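Long-range contact in restriction endonuclease R.BpuJI (Bacillus pumilus, PDB 2VLA), which recognises a specific DNA sequence through the N-terminal domain described here and, as a whole enzyme, is expected to cut DNA as an endonuclease: residues 4-9 with 160-165. Residues are numbered along the deposited sequence; the frame is centred on the assembly and turned at random. Where two conformers were deposited one is given.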
loop_
_atom_site.group_PDB
_atom_site.type_symbol
_atom_site.label_atom_id
_atom_site.label_comp_id
_atom_site.label_asym_id
_atom_site.label_seq_id
_atom_site.Cartn_x
_atom_site.Cartn_y
_atom_site.Cartn_z
ATOM N N ASN A 4 1.532 22.980 6.122
ATOM C CA ASN A 4 2.523 23.422 5.178
ATOM C C ASN A 4 3.023 22.254 4.396
ATOM O O ASN A 4 3.875 21.503 4.868
ATOM C CB ASN A 4 3.689 24.101 5.892
ATOM C CG ASN A 4 4.728 24.620 4.931
ATOM O OD1 ASN A 4 4.520 24.622 3.709
ATOM N ND2 ASN A 4 5.855 25.070 5.466
ATOM N N PRO A 5 2.505 22.084 3.180
ATOM C CA PRO A 5 2.917 20.961 2.330
ATOM C C PRO A 5 4.337 21.085 1.822
ATOM O O PRO A 5 4.848 20.162 1.231
ATOM C CB PRO A 5 1.912 21.011 1.179
ATOM C CG PRO A 5 1.490 22.423 1.110
ATOM C CD PRO A 5 1.462 22.901 2.543
ATOM N N GLU A 6 4.976 22.226 2.044
ATOM C CA GLU A 6 6.346 22.402 1.585
ATOM C C GLU A 6 7.282 21.375 2.222
ATOM O O GLU A 6 8.281 21.030 1.648
ATOM C CB GLU A 6 6.842 23.838 1.838
ATOM C CG GLU A 6 6.484 24.798 0.700
ATOM C CD GLU A 6 7.036 26.216 0.885
ATOM O OE1 GLU A 6 7.981 26.408 1.686
ATOM O OE2 GLU A 6 6.533 27.134 0.200
ATOM N N GLU A 7 6.952 20.902 3.424
ATOM C CA GLU A 7 7.692 19.791 4.044
ATOM C C GLU A 7 7.339 18.474 3.341
ATOM O O GLU A 7 6.241 17.968 3.462
ATOM C CB GLU A 7 7.377 19.696 5.534
ATOM C CG GLU A 7 7.827 20.895 6.337
ATOM C CD GLU A 7 7.430 20.811 7.821
ATOM O OE1 GLU A 7 6.867 19.780 8.251
ATOM O OE2 GLU A 7 7.701 21.785 8.563
ATOM N N GLN A 8 8.272 17.967 2.572
ATOM C CA GLN A 8 8.014 16.813 1.738
ATOM C C GLN A 8 8.805 15.617 2.232
ATOM O O GLN A 8 9.876 15.769 2.806
ATOM C CB GLN A 8 8.401 17.131 0.273
ATOM C CG GLN A 8 7.486 18.136 -0.417
ATOM C CD GLN A 8 6.191 17.495 -0.928
ATOM O OE1 GLN A 8 6.219 16.658 -1.818
ATOM N NE2 GLN A 8 5.049 17.897 -0.350
ATOM N N PHE A 9 8.279 14.415 1.991
ATOM C CA PHE A 9 8.905 13.201 2.499
ATOM C C PHE A 9 8.540 12.022 1.635
ATOM O O PHE A 9 7.376 11.670 1.527
ATOM C CB PHE A 9 8.464 12.955 3.963
ATOM C CG PHE A 9 9.109 11.735 4.608
ATOM C CD1 PHE A 9 8.557 10.481 4.446
ATOM C CD2 PHE A 9 10.255 11.859 5.366
ATOM C CE1 PHE A 9 9.143 9.368 5.022
ATOM C CE2 PHE A 9 10.839 10.758 5.950
ATOM C CZ PHE A 9 10.286 9.508 5.769
ATOM N N ILE A 160 -2.764 14.759 -5.301
ATOM C CA ILE A 160 -2.716 13.744 -4.261
ATOM C C ILE A 160 -1.263 13.390 -3.907
ATOM O O ILE A 160 -0.939 13.117 -2.746
ATOM C CB ILE A 160 -3.495 12.492 -4.669
ATOM C CG1 ILE A 160 -4.972 12.836 -4.899
ATOM C CG2 ILE A 160 -3.369 11.413 -3.611
ATOM C CD1 ILE A 160 -5.766 11.708 -5.573
ATOM N N ALA A 161 -0.375 13.452 -4.893
ATOM C CA ALA A 161 1.028 13.215 -4.657
ATOM C C ALA A 161 1.638 14.271 -3.743
ATOM O O ALA A 161 2.269 13.937 -2.755
ATOM C CB ALA A 161 1.804 13.160 -6.008
ATOM N N TYR A 162 1.501 15.540 -4.114
ATOM C CA TYR A 162 2.226 16.613 -3.428
ATOM C C TYR A 162 1.595 16.929 -2.096
ATOM O O TYR A 162 2.293 17.128 -1.106
ATOM C CB TYR A 162 2.234 17.878 -4.286
ATOM C CG TYR A 162 3.006 19.024 -3.669
ATOM C CD1 TYR A 162 4.385 19.089 -3.772
ATOM C CD2 TYR A 162 2.352 20.002 -2.917
ATOM C CE1 TYR A 162 5.098 20.109 -3.168
ATOM C CE2 TYR A 162 3.056 21.035 -2.309
ATOM C CZ TYR A 162 4.428 21.085 -2.439
ATOM O OH TYR A 162 5.134 22.119 -1.849
ATOM N N TYR A 163 0.278 17.026 -2.093
ATOM C CA TYR A 163 -0.419 17.528 -0.903
ATOM C C TYR A 163 -0.721 16.443 0.125
ATOM O O TYR A 163 -0.956 16.756 1.305
ATOM C CB TYR A 163 -1.700 18.257 -1.290
ATOM C CG TYR A 163 -1.490 19.541 -2.069
ATOM C CD1 TYR A 163 -1.224 20.733 -1.420
ATOM C CD2 TYR A 163 -1.578 19.558 -3.457
ATOM C CE1 TYR A 163 -1.049 21.914 -2.120
ATOM C CE2 TYR A 163 -1.393 20.729 -4.167
ATOM C CZ TYR A 163 -1.155 21.907 -3.491
ATOM O OH TYR A 163 -0.983 23.064 -4.220
ATOM N N VAL A 164 -0.722 15.180 -0.289
ATOM C CA VAL A 164 -1.101 14.065 0.588
ATOM C C VAL A 164 0.010 13.025 0.728
ATOM O O VAL A 164 0.667 12.962 1.770
ATOM C CB VAL A 164 -2.406 13.403 0.119
ATOM C CG1 VAL A 164 -2.779 12.211 1.002
ATOM C CG2 VAL A 164 -3.520 14.426 0.044
ATOM N N LEU A 165 0.335 12.288 -0.360
ATOM C CA LEU A 165 1.150 11.087 -0.193
ATOM C C LEU A 165 2.656 11.350 -0.092
ATOM O O LEU A 165 3.412 10.454 0.292
ATOM C CB LEU A 165 0.858 10.059 -1.270
ATOM C CG LEU A 165 -0.448 9.286 -1.074
ATOM C CD1 LEU A 165 -0.692 8.402 -2.291
ATOM C CD2 LEU A 165 -0.441 8.425 0.211
HETATM O O HOH W 1 7.820 21.808 -1.693
#
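Gln-8 and the Tyr-162 ring form an offset stack with planes 13° apart: NE2 sits 3.6 Å above one ring face, toward the rim, while CD and OE1 run on past the CD1/CE1 edge. The bend at chi2 (-80°) brings CD to this place beside CE1 and CD1. Both NE2 bonds use the plane of the amide. One runs to Tyr-162 O (3.0 Å from NE2), nearly straight at 167° and directed at a carbonyl lone pair; the other runs to Pro-5 O, 2.8 Å from NE2, within the N-terminal segment itself. Asn-166, just past the helix segment, bonds to OE1, so both ends of the amide are held and its rotation is fixed.

The close apolar packing lies at Pro-5, whose CB meets Tyr-162 CE2 at 3.7 Å while its CG rests 4.1 Å from Tyr-163 CD1; Lys-183 of helix 177-189 also touches the proline. Looser contact is found at exposed Glu-6: the helix segment buries 14 Å² of it against 55 Å² of Pro-5, and its side chain meets Tyr-162 through CG alone. Here a water in the plane of the ring bonds to Tyr-162 OH at 2.7 Å and only weakly to Glu-6 O.

An alanine in place of Gln-8 would probably leave Tyr-162 O and Pro-5 O without this donor and uncover part of the ring face. About 11 Å from the DNA at the nearest atoms, the amide nitrogen ties a loop carbonyl to one of helix 157-165, likely one of several bonds holding the N-terminal loop there.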